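Side-chain contact in STING-associated CdnE c-di-GMP synthase (Flavobacteriaceae, PDB 6WT8), which probably makes the signal molecule cyclic di-GMP from GTP for a bacterial STING receptor in CBASS anti-phage defence: residues K56-A59 against P60-M64. Sequence-based numbering, arbitrary orientation.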
loop_
_atom_site.group_PDB
_atom_site.type_symbol
_atom_site.label_atom_id
_atom_site.label_comp_id
_atom_site.label_asym_id
_atom_site.label_seq_id
_atom_site.Cartn_x
_atom_site.Cartn_y
_atom_site.Cartn_z
ATOM N N LYS A 56 9.130 12.907 2.577
ATOM C CA LYS A 56 8.231 13.110 3.721
ATOM C C LYS A 56 6.755 12.902 3.395
ATOM O O LYS A 56 5.966 12.626 4.319
ATOM C CB LYS A 56 8.434 14.509 4.297
ATOM C CG LYS A 56 9.751 14.605 5.014
ATOM C CD LYS A 56 10.018 16.057 5.423
ATOM C CE LYS A 56 11.402 16.124 5.992
ATOM N NZ LYS A 56 11.833 17.541 6.279
ATOM N N GLY A 57 6.344 13.020 2.128
ATOM C CA GLY A 57 4.963 12.741 1.759
ATOM C C GLY A 57 3.969 13.861 2.072
ATOM O O GLY A 57 4.281 15.066 2.079
ATOM N N VAL A 58 2.718 13.451 2.279
ATOM C CA VAL A 58 1.562 14.341 2.309
ATOM C C VAL A 58 1.376 14.933 3.702
ATOM O O VAL A 58 1.552 14.249 4.729
ATOM C CB VAL A 58 0.325 13.523 1.853
ATOM C CG1 VAL A 58 -0.978 14.251 2.062
ATOM C CG2 VAL A 58 0.487 13.125 0.339
ATOM N N ALA A 59 0.972 16.202 3.729
ATOM C CA ALA A 59 0.659 16.855 5.000
ATOM C C ALA A 59 -0.413 16.063 5.769
ATOM O O ALA A 59 -1.388 15.536 5.178
ATOM C CB ALA A 59 0.205 18.303 4.767
ATOM N N PRO A 60 -0.272 15.978 7.095
ATOM C CA PRO A 60 -1.124 15.076 7.895
ATOM C C PRO A 60 -2.594 15.431 7.883
ATOM O O PRO A 60 -3.420 14.506 8.065
ATOM C CB PRO A 60 -0.546 15.197 9.307
ATOM C CG PRO A 60 0.382 16.388 9.290
ATOM C CD PRO A 60 0.861 16.521 7.864
ATOM N N SER A 61 -2.981 16.681 7.650
ATOM C CA SER A 61 -4.408 16.989 7.692
ATOM C C SER A 61 -5.167 16.241 6.609
ATOM O O SER A 61 -6.311 15.848 6.835
ATOM C CB SER A 61 -4.632 18.502 7.579
ATOM O OG SER A 61 -4.395 18.926 6.228
ATOM N N TYR A 62 -4.549 16.028 5.430
ATOM C CA TYR A 62 -5.267 15.365 4.345
ATOM C C TYR A 62 -5.548 13.923 4.708
ATOM O O TYR A 62 -6.664 13.401 4.520
ATOM C CB TYR A 62 -4.423 15.429 3.060
ATOM C CG TYR A 62 -4.204 16.842 2.569
ATOM C CD1 TYR A 62 -5.226 17.568 1.999
ATOM C CD2 TYR A 62 -2.965 17.438 2.687
ATOM C CE1 TYR A 62 -5.018 18.891 1.571
ATOM C CE2 TYR A 62 -2.740 18.733 2.231
ATOM C CZ TYR A 62 -3.750 19.457 1.680
ATOM O OH TYR A 62 -3.452 20.771 1.276
ATOM N N THR A 63 -4.537 13.276 5.253
ATOM C CA THR A 63 -4.640 11.882 5.664
ATOM C C THR A 63 -5.656 11.719 6.780
ATOM O O THR A 63 -6.469 10.788 6.775
ATOM C CB THR A 63 -3.255 11.450 6.090
ATOM O OG1 THR A 63 -2.395 11.617 4.941
ATOM C CG2 THR A 63 -3.206 10.001 6.551
HETATM N N MSE A 64 -5.608 12.605 7.763
HETATM C CA MSE A 64 -6.558 12.545 8.851
HETATM C C MSE A 64 -7.966 12.795 8.356
HETATM O O MSE A 64 -8.907 12.050 8.739
HETATM C CB MSE A 64 -6.208 13.576 9.929
HETATM C CG MSE A 64 -7.177 13.503 11.121
HETATM SE SE MSE A 64 -7.052 11.801 12.097
HETATM C CE MSE A 64 -8.374 10.616 11.324
HETATM O O HOH W 1 0.100 12.130 5.811
#
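Y62 sets its ring beside V58 and A59. Its CG stands beside the backbone N (chi1 -64°), which carries the ring toward the residues before the helix. One ring edge, CD2, lies 3.9 Å from A59 CB. A59 O sits near the ring plane at that same edge. V58 comes in obliquely. Its CG1, anti to the backbone N (chi1 170°), touches both CB and CD2 of Y62, each at 3.8 Å, and the two side chains cross at about a right angle. The segment is a tight helix-to-helix link. Helix 46-56 ends at G57, whose phi is positive, V58 and A59 are extended, and the chain then enters helix 60-81. The backbone N of Y62 donates to A59 O at 3.2 Å, from above the carbonyl plane, in a bent bond (N-H...O 143°). With an alanine here the ring would be lost, which would probably leave A59 CB without its ring neighbour and open a gap beside V58 CG1, P18 and K101. T63 OG1 hydrogen-bonds H98 NE2 and a water 2.7 Å from OG1. The same water lies 2.8 Å from V58 O and hydrogen-bonds it, bridging loop and helix.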